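Local coordinates for putative DNA ligase-like protein Rv0938/MT0965 (Mycobacterium tuberculosis, PDB 2IRU) that probably repairs DNA double-strand breaks with Ku by non-homologous end joining, here represented by its primase-like DNA polymerase domain, at residues A[204-207]-A[208-212]; A[196-199]-A[200-203]; A[145-148]-A[149-153]. One frame throughout, in Å; residues are numbered along the deposited sequence.

Contact 1: residues A[204-207]-A[208-212]; sequences QRLE and QAMPA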
ATOM      1  N   GLN A 204      -1.680  19.472   9.424  1.00 10.27           N
ATOM      2  CA  GLN A 204      -1.468  20.882   9.777  1.00 11.03           C
ATOM      3  C   GLN A 204      -1.475  21.096  11.285  1.00 11.24           C
ATOM      4  O   GLN A 204      -0.699  21.908  11.800  1.00 10.78           O
ATOM      5  CB  GLN A 204      -2.497  21.780   9.084  1.00 11.49           C
ATOM      6  CG  GLN A 204      -2.270  21.792   7.584  1.00 14.06           C
ATOM      7  CD  GLN A 204      -3.286  22.627   6.825  1.00 19.25           C
ATOM      8  OE1 GLN A 204      -4.400  22.861   7.298  1.00 19.97           O
ATOM      9  NE2 GLN A 204      -2.901  23.071   5.633  1.00 21.30           N
ATOM     10  N   ARG A 205      -2.307  20.344  11.998  1.00 11.40           N
ATOM     11  CA  ARG A 205      -2.330  20.430  13.464  1.00 13.03           C
ATOM     12  C   ARG A 205      -1.017  19.954  14.066  1.00 11.87           C
ATOM     13  O   ARG A 205      -0.486  20.579  15.016  1.00 10.75           O
ATOM     14  CB  ARG A 205      -3.514  19.653  14.049  1.00 13.87           C
ATOM     15  CG  ARG A 205      -3.696  19.675  15.572  1.00 17.03           C
ATOM     16  CD  ARG A 205      -4.839  18.695  15.985  1.00 19.23           C
ATOM     17  NE  ARG A 205      -6.084  18.875  15.217  1.00 26.74           N
ATOM     18  CZ  ARG A 205      -6.946  17.896  14.906  1.00 30.12           C
ATOM     19  NH1 ARG A 205      -6.724  16.632  15.271  1.00 31.91           N
ATOM     20  NH2 ARG A 205      -8.041  18.172  14.205  1.00 31.92           N
ATOM     21  N   LEU A 206      -0.484  18.873  13.504  1.00 10.54           N
ATOM     22  CA  LEU A 206       0.804  18.356  13.952  1.00 11.11           C
ATOM     23  C   LEU A 206       1.923  19.346  13.649  1.00 10.24           C
ATOM     24  O   LEU A 206       2.788  19.592  14.496  1.00  8.42           O
ATOM     25  CB  LEU A 206       1.109  16.974  13.366  1.00 10.99           C
ATOM     26  CG  LEU A 206       2.320  16.280  14.007  1.00 14.10           C
ATOM     27  CD1 LEU A 206       2.245  16.216  15.553  1.00 15.58           C
ATOM     28  CD2 LEU A 206       2.453  14.883  13.422  1.00 17.30           C
ATOM     29  N   GLU A 207       1.870  19.929  12.458  1.00 10.07           N
ATOM     30  CA  GLU A 207       2.825  20.957  12.055  1.00 11.06           C
ATOM     31  C   GLU A 207       2.810  22.165  12.998  1.00 10.46           C
ATOM     32  O   GLU A 207       3.868  22.695  13.373  1.00 10.75           O
ATOM     33  CB  GLU A 207       2.536  21.386  10.619  1.00 11.32           C
ATOM     34  CG  GLU A 207       3.378  22.550  10.097  1.00 12.23           C
ATOM     35  CD  GLU A 207       3.170  22.687   8.588  1.00 18.02           C
ATOM     36  OE1 GLU A 207       2.007  22.820   8.169  1.00 20.65           O
ATOM     37  OE2 GLU A 207       4.154  22.642   7.831  1.00 18.91           O
ATOM     38  N   GLN A 208       1.616  22.574  13.412  1.00  9.87           N
ATOM     39  CA  GLN A 208       1.469  23.650  14.401  1.00 10.36           C
ATOM     40  C   GLN A 208       2.130  23.290  15.747  1.00  9.64           C
ATOM     41  O   GLN A 208       2.771  24.142  16.404  1.00  9.65           O
ATOM     42  CB  GLN A 208      -0.023  23.912  14.578  1.00 10.97           C
ATOM     43  CG  GLN A 208      -0.409  25.024  15.472  1.00 15.86           C
ATOM     44  CD  GLN A 208      -1.916  25.262  15.429  1.00 20.01           C
ATOM     45  OE1 GLN A 208      -2.621  24.701  14.577  1.00 23.21           O
ATOM     46  NE2 GLN A 208      -2.413  26.085  16.345  1.00 22.89           N
ATOM     47  N   ALA A 209       1.954  22.027  16.142  1.00  9.34           N
ATOM     48  CA  ALA A 209       2.452  21.493  17.400  1.00  9.47           C
ATOM     49  C   ALA A 209       3.974  21.311  17.426  1.00 10.04           C
ATOM     50  O   ALA A 209       4.597  21.582  18.444  1.00 10.22           O
ATOM     51  CB  ALA A 209       1.762  20.168  17.731  1.00 10.41           C
ATOM     52  N   MET A 210       4.566  20.855  16.321  1.00 10.44           N
ATOM     53  CA  MET A 210       6.022  20.666  16.270  1.00 12.63           C
ATOM     54  C   MET A 210       6.556  21.198  14.959  1.00 11.03           C
ATOM     55  O   MET A 210       7.041  20.413  14.131  1.00 10.11           O
ATOM     56  CB  MET A 210       6.451  19.201  16.335  1.00 13.47           C
ATOM     57  CG  MET A 210       5.667  18.253  17.166  1.00 19.33           C
ATOM     58  SD  MET A 210       5.796  16.557  16.513  1.00 18.45           S
ATOM     59  CE  MET A 210       5.289  15.753  18.010  1.00 20.60           C
ATOM     60  N   PRO A 211       6.505  22.530  14.768  1.00 10.75           N
ATOM     61  CA  PRO A 211       6.938  23.008  13.437  1.00 10.70           C
ATOM     62  C   PRO A 211       8.432  22.783  13.105  1.00  9.94           C
ATOM     63  O   PRO A 211       8.783  22.775  11.924  1.00 10.92           O
ATOM     64  CB  PRO A 211       6.579  24.494  13.474  1.00 10.41           C
ATOM     65  CG  PRO A 211       6.686  24.842  14.976  1.00 10.35           C
ATOM     66  CD  PRO A 211       6.050  23.638  15.628  1.00 10.46           C
ATOM     67  N   ALA A 212       9.288  22.547  14.102  1.00  7.86           N
ATOM     68  CA  ALA A 212      10.703  22.227  13.849  1.00  8.05           C
ATOM     69  C   ALA A 212      10.890  20.813  13.285  1.00  8.28           C
ATOM     70  O   ALA A 212      11.919  20.518  12.643  1.00  7.85           O
ATOM     71  CB  ALA A 212      11.499  22.352  15.135  1.00  7.20           C
TER
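At the C-terminal end of helix 192-209, Leu206 and Met210 pack together, one helical turn apart. Leu206 CD1 lies 3.7 Å from Met210 SD, and the two side chains run at a slant to each other. The methyl group Met210 CE is nearly as near, at 3.9 Å from Leu206 CD1. With CG anti to its carbonyl carbon (chi1 -35°) and the chain extended beyond, Met210 reaches out beside the leucine branch.

The backbone ties the same two residues. Met210 N donates to Leu206 O at 2.8 Å, although Met210 is the first residue to leave helical geometry. Before it, Gln208 N bonds to Gln204 O and Ala209 N to Arg205 O in the regular helical pattern. Then the pattern stops. Pro211 N is 3.0 Å from Glu207 O but has no hydrogen to give. The proline ring instead sets CB and CD against that oxygen, each 3.3 Å from Glu207 O.

Leu206 is buried and also touches Ala158 and Val159 of helix 149-164, while Met210 touches Ala158. The Glu207 carboxylate turns to the chain that follows, where OE1 bonds to Ser216 OG and OE2 bonds weakly to Thr215 OG1. The chemistry is that of a helix end where a proline cannot supply the next backbone hydrogen bond, with an apolar pair on its inner side and a carboxylate tying it weakly to strand 214-215 and more firmly to Ser216 just beyond.

Contact 2: residues A[196-199]-A[200-203]; sequences TVLA and KRVA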
ATOM      1  N   THR A 196      -9.564  13.514   2.597  1.00 11.72           N
ATOM      2  CA  THR A 196      -8.363  14.325   2.335  1.00 11.92           C
ATOM      3  C   THR A 196      -8.344  15.598   3.199  1.00 11.75           C
ATOM      4  O   THR A 196      -7.300  15.972   3.773  1.00 11.76           O
ATOM      5  CB  THR A 196      -8.227  14.674   0.853  1.00 11.85           C
ATOM      6  OG1 THR A 196      -8.176  13.459   0.086  1.00 10.77           O
ATOM      7  CG2 THR A 196      -6.938  15.448   0.599  1.00 12.91           C
ATOM      8  N   VAL A 197      -9.504  16.250   3.314  1.00 10.99           N
ATOM      9  CA  VAL A 197      -9.645  17.422   4.209  1.00 11.98           C
ATOM     10  C   VAL A 197      -9.323  17.061   5.676  1.00 12.20           C
ATOM     11  O   VAL A 197      -8.519  17.751   6.326  1.00 11.88           O
ATOM     12  CB  VAL A 197     -11.009  18.112   4.010  1.00 12.38           C
ATOM     13  CG1 VAL A 197     -11.361  19.036   5.185  1.00 11.89           C
ATOM     14  CG2 VAL A 197     -11.010  18.868   2.669  1.00 12.25           C
ATOM     15  N   LEU A 198      -9.847  15.918   6.142  1.00 12.29           N
ATOM     16  CA  LEU A 198      -9.598  15.433   7.506  1.00 13.48           C
ATOM     17  C   LEU A 198      -8.116  15.130   7.783  1.00 13.11           C
ATOM     18  O   LEU A 198      -7.542  15.598   8.794  1.00 12.33           O
ATOM     19  CB  LEU A 198     -10.455  14.202   7.813  1.00 13.77           C
ATOM     20  CG  LEU A 198     -10.249  13.501   9.171  1.00 14.96           C
ATOM     21  CD1 LEU A 198     -10.447  14.456  10.393  1.00 13.94           C
ATOM     22  CD2 LEU A 198     -11.209  12.321   9.284  1.00 15.25           C
ATOM     23  N   ALA A 199      -7.508  14.353   6.888  1.00 12.06           N
ATOM     24  CA  ALA A 199      -6.071  14.064   6.951  1.00 11.90           C
ATOM     25  C   ALA A 199      -5.191  15.340   6.912  1.00 11.56           C
ATOM     26  O   ALA A 199      -4.239  15.482   7.708  1.00 12.01           O
ATOM     27  CB  ALA A 199      -5.672  13.074   5.863  1.00 11.31           C
ATOM     28  N   LYS A 200      -5.530  16.272   6.020  1.00 10.48           N
ATOM     29  CA  LYS A 200      -4.854  17.573   5.961  1.00 11.66           C
ATOM     30  C   LYS A 200      -4.936  18.316   7.291  1.00 11.84           C
ATOM     31  O   LYS A 200      -3.922  18.890   7.729  1.00 11.53           O
ATOM     32  CB  LYS A 200      -5.463  18.449   4.869  1.00 12.15           C
ATOM     33  CG  LYS A 200      -4.728  19.742   4.558  1.00 14.01           C
ATOM     34  CD  LYS A 200      -5.564  20.579   3.618  1.00 17.82           C
ATOM     35  CE  LYS A 200      -4.836  21.820   3.138  1.00 21.90           C
ATOM     36  NZ  LYS A 200      -4.022  21.554   1.916  1.00 26.06           N
ATOM     37  N   ARG A 201      -6.130  18.345   7.905  1.00 11.87           N
ATOM     38  CA  ARG A 201      -6.327  18.987   9.219  1.00 13.52           C
ATOM     39  C   ARG A 201      -5.397  18.388  10.288  1.00 12.75           C
ATOM     40  O   ARG A 201      -4.779  19.137  11.074  1.00 13.08           O
ATOM     41  CB  ARG A 201      -7.804  18.924   9.679  1.00 14.14           C
ATOM     42  CG  ARG A 201      -8.100  19.785  10.912  1.00 16.92           C
ATOM     43  CD  ARG A 201      -9.595  19.987  11.251  1.00 18.12           C
ATOM     44  NE  ARG A 201     -10.452  20.224  10.085  1.00 25.43           N
ATOM     45  CZ  ARG A 201     -11.340  19.345   9.624  1.00 26.73           C
ATOM     46  NH1 ARG A 201     -11.498  18.169  10.230  1.00 26.46           N
ATOM     47  NH2 ARG A 201     -12.080  19.647   8.560  1.00 28.81           N
ATOM     48  N   VAL A 202      -5.310  17.055  10.302  1.00 12.41           N
ATOM     49  CA  VAL A 202      -4.416  16.331  11.225  1.00 11.96           C
ATOM     50  C   VAL A 202      -2.942  16.758  11.013  1.00 11.95           C
ATOM     51  O   VAL A 202      -2.235  17.126  11.979  1.00 10.70           O
ATOM     52  CB  VAL A 202      -4.597  14.781  11.089  1.00 12.88           C
ATOM     53  CG1 VAL A 202      -3.534  14.031  11.888  1.00 12.50           C
ATOM     54  CG2 VAL A 202      -5.976  14.396  11.578  1.00 12.92           C
ATOM     55  N   ALA A 203      -2.498  16.713   9.757  1.00 10.91           N
ATOM     56  CA  ALA A 203      -1.117  17.103   9.386  1.00 11.40           C
ATOM     57  C   ALA A 203      -0.786  18.545   9.768  1.00 11.15           C
ATOM     58  O   ALA A 203       0.263  18.822  10.370  1.00 11.01           O
ATOM     59  CB  ALA A 203      -0.910  16.919   7.902  1.00 11.61           C
TER
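Arg201 lays its guanidinium group back over the preceding turn of helix 192-209, against Val197 and Leu198. Arg201 NH2 is 3.5 Å from the methyl carbon Val197 CG1. Arg201 NH1 is 3.9 Å from Leu198 CD1. Both methyls meet the flat group obliquely. As carbons they offer it only van der Waals contact.

The torsions explain this return. Arg201 CG is anti to the backbone N (chi1 -170°), and the chain bends at chi3 (-41°), which carries the guanidinium toward the earlier residues. Val197 turns CG1 anti to its own N, beside its carbonyl carbon, and this branch does the touching.

The backbone beneath sets the spacing. Arg201 N donates to Val197 O at 2.9 Å, and the flanking bonds are Lys200 N to Thr196 O and Val202 N to Leu198 O. Ala203 N continues the series to Ala199 O at 3.0 Å, with an N-H...O angle of 170°. Val202 CG2 packs on the same carbonyl that its backbone uses, 3.4 Å from Leu198 O. Thr196 OG1 bonds to Ser192 O, one turn earlier.

The helix is amphipathic here. Val197 and Arg201 are on its exposed side. Ala199 and Val202 are buried against Phe139 of strand 129-143, and Leu198 touches Leu137 of that strand. Val202 also meets Leu162 and Leu163 of helix 149-164. Thr196 and Lys200 touch Trp231 in a loop, so the helix rests on the sheet, a second helix and this loop together.

Contact 3: residues A[145-148]-A[149-153]; sequences EGVM and MAQLA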
ATOM      1  N   GLU A 145      16.043  15.181   5.008  1.00 17.74           N
ATOM      2  CA  GLU A 145      17.487  15.062   5.179  1.00 18.70           C
ATOM      3  C   GLU A 145      17.870  15.173   6.655  1.00 18.86           C
ATOM      4  O   GLU A 145      17.422  16.090   7.355  1.00 18.56           O
ATOM      5  CB  GLU A 145      18.219  16.108   4.328  1.00 19.08           C
ATOM      6  CG  GLU A 145      19.741  15.908   4.228  1.00 21.51           C
ATOM      7  CD  GLU A 145      20.137  14.526   3.694  1.00 24.93           C
ATOM      8  OE1 GLU A 145      19.341  13.905   2.944  1.00 25.78           O
ATOM      9  OE2 GLU A 145      21.262  14.069   4.024  1.00 26.12           O
ATOM     10  N   GLY A 146      18.648  14.196   7.119  1.00 18.79           N
ATOM     11  CA  GLY A 146      19.121  14.146   8.500  1.00 20.21           C
ATOM     12  C   GLY A 146      18.160  13.720   9.607  1.00 20.83           C
ATOM     13  O   GLY A 146      18.518  13.783  10.796  1.00 21.46           O
ATOM     14  N   VAL A 147      16.946  13.308   9.245  1.00 20.71           N
ATOM     15  CA  VAL A 147      15.975  12.853  10.239  1.00 20.41           C
ATOM     16  C   VAL A 147      16.254  11.400  10.666  1.00 21.54           C
ATOM     17  O   VAL A 147      16.283  10.494   9.818  1.00 22.02           O
ATOM     18  CB  VAL A 147      14.512  12.982   9.714  1.00 19.84           C
ATOM     19  CG1 VAL A 147      13.542  12.462  10.742  1.00 19.26           C
ATOM     20  CG2 VAL A 147      14.173  14.434   9.368  1.00 19.25           C
ATOM     21  N   MET A 148      16.441  11.192  11.974  1.00 22.11           N
ATOM     22  CA  MET A 148      16.700   9.863  12.557  1.00 22.83           C
ATOM     23  C   MET A 148      15.402   9.093  12.866  1.00 22.89           C
ATOM     24  O   MET A 148      14.301   9.675  12.854  1.00 21.41           O
ATOM     25  CB  MET A 148      17.554   9.986  13.832  1.00 24.07           C
ATOM     26  CG  MET A 148      18.873  10.772  13.672  1.00 26.20           C
ATOM     27  SD  MET A 148      20.161   9.913  12.722  1.00 32.33           S
ATOM     28  CE  MET A 148      21.443  11.166  12.651  1.00 28.99           C
ATOM     29  N   MET A 149      15.539   7.793  13.148  1.00 22.37           N
ATOM     30  CA  MET A 149      14.404   6.942  13.525  1.00 22.62           C
ATOM     31  C   MET A 149      13.583   7.494  14.676  1.00 21.56           C
ATOM     32  O   MET A 149      12.376   7.609  14.558  1.00 21.74           O
ATOM     33  CB  MET A 149      14.852   5.519  13.876  1.00 23.22           C
ATOM     34  CG  MET A 149      14.334   4.391  12.968  1.00 26.31           C
ATOM     35  SD  MET A 149      12.704   4.534  12.182  1.00 31.46           S
ATOM     36  CE  MET A 149      13.294   4.882  10.514  1.00 29.38           C
ATOM     37  N   ALA A 150      14.230   7.837  15.790  1.00 20.98           N
ATOM     38  CA  ALA A 150      13.490   8.359  16.954  1.00 19.91           C
ATOM     39  C   ALA A 150      12.583   9.546  16.585  1.00 19.47           C
ATOM     40  O   ALA A 150      11.474   9.658  17.109  1.00 19.19           O
ATOM     41  CB  ALA A 150      14.433   8.727  18.101  1.00 20.40           C
ATOM     42  N   GLN A 151      13.049  10.423  15.692  1.00 18.66           N
ATOM     43  CA  GLN A 151      12.212  11.553  15.245  1.00 17.99           C
ATOM     44  C   GLN A 151      11.004  11.073  14.429  1.00 18.20           C
ATOM     45  O   GLN A 151       9.886  11.520  14.666  1.00 17.15           O
ATOM     46  CB  GLN A 151      13.014  12.622  14.468  1.00 18.12           C
ATOM     47  CG  GLN A 151      12.136  13.826  14.019  1.00 18.28           C
ATOM     48  CD  GLN A 151      12.854  14.870  13.142  1.00 17.34           C
ATOM     49  OE1 GLN A 151      14.079  14.965  13.136  1.00 18.02           O
ATOM     50  NE2 GLN A 151      12.070  15.661  12.399  1.00 12.21           N
ATOM     51  N   LEU A 152      11.245  10.181  13.468  1.00 17.78           N
ATOM     52  CA  LEU A 152      10.187   9.636  12.614  1.00 18.02           C
ATOM     53  C   LEU A 152       9.145   8.877  13.457  1.00 17.90           C
ATOM     54  O   LEU A 152       7.931   8.996  13.243  1.00 17.07           O
ATOM     55  CB  LEU A 152      10.792   8.747  11.515  1.00 17.40           C
ATOM     56  CG  LEU A 152       9.880   7.999  10.521  1.00 17.69           C
ATOM     57  CD1 LEU A 152       9.110   8.959   9.651  1.00 18.28           C
ATOM     58  CD2 LEU A 152      10.699   7.069   9.646  1.00 18.86           C
ATOM     59  N   ALA A 153       9.640   8.131  14.448  1.00 18.06           N
ATOM     60  CA  ALA A 153       8.792   7.376  15.369  1.00 17.80           C
ATOM     61  C   ALA A 153       7.972   8.300  16.237  1.00 17.82           C
ATOM     62  O   ALA A 153       6.777   8.059  16.434  1.00 17.08           O
ATOM     63  CB  ALA A 153       9.650   6.437  16.254  1.00 17.02           C
TER
HETATM   64  O   HOH W   1      16.298  13.399  13.731  1.00 24.79           O
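Val147 and Gln151 pack together at the start of helix 149-164, and this pair is the close part of the contact. Val147 CG1 is 3.5 Å from Gln151 CD and is the nearest branch to the amide. The second methyl, Val147 CG2, is 3.8 Å from Gln151 OE1. The two side chains cross at about a right angle. Gln151 CG is anti to its backbone N (chi1 -179°) and the chain is extended beyond it, which brings the amide past both valine methyls.

The helix begins at this pair. Met148 is at the N-cap position. Leu152 N donates to Met148 O at 3.2 Å, nearly straight (167°) and in the carbonyl plane. Ala153 N then bonds to Met149 O at 2.8 Å, inside the helix. Leu152 is buried, and Val147, Gln151 and Leu152 all touch Val227 of strand 227-230.

The Met148 side chain is the loose part. It is exposed; its chain bends at chi2 (-72°) and its sulfur end departs from residues 149-153. A water bridges loop and helix at the edge of the packed pair. It accepts a hydrogen bond from Met148 N at 2.8 Å and donates one to Gln151 OE1, also at 2.8 Å.

Both ends of the Gln151 amide are therefore used. OE1 holds the water, while NE2 bonds to Gly225 O and more weakly to Leu213 O. These bonds would fix which way round the amide lies. The backbone N of the N-cap residue is satisfied through water, and the glutamine joins the helix start to two other parts of the chain.

Overall arrangement
Contacts 1 and 2 are consecutive parts of helix 192-209, with centres about 13 Å apart. Contact 3 opens helix 149-164, which both other contacts touch further along its length. The centres of contacts 1 and 3 are about 16 Å apart, and those of contacts 2 and 3 are about 22 Å apart. The probable polymerase site lies nearby. Leu152 of contact 3 has its side chain about 4 Å from those of Leu141 and Leu180, which probably bind substrate. Leu206 of contact 1 is about 7 Å from Leu141, side chain to side chain. In contact 2, the Ala203 side chain is about 8 Å from that of Asp230, a probable manganese ligand.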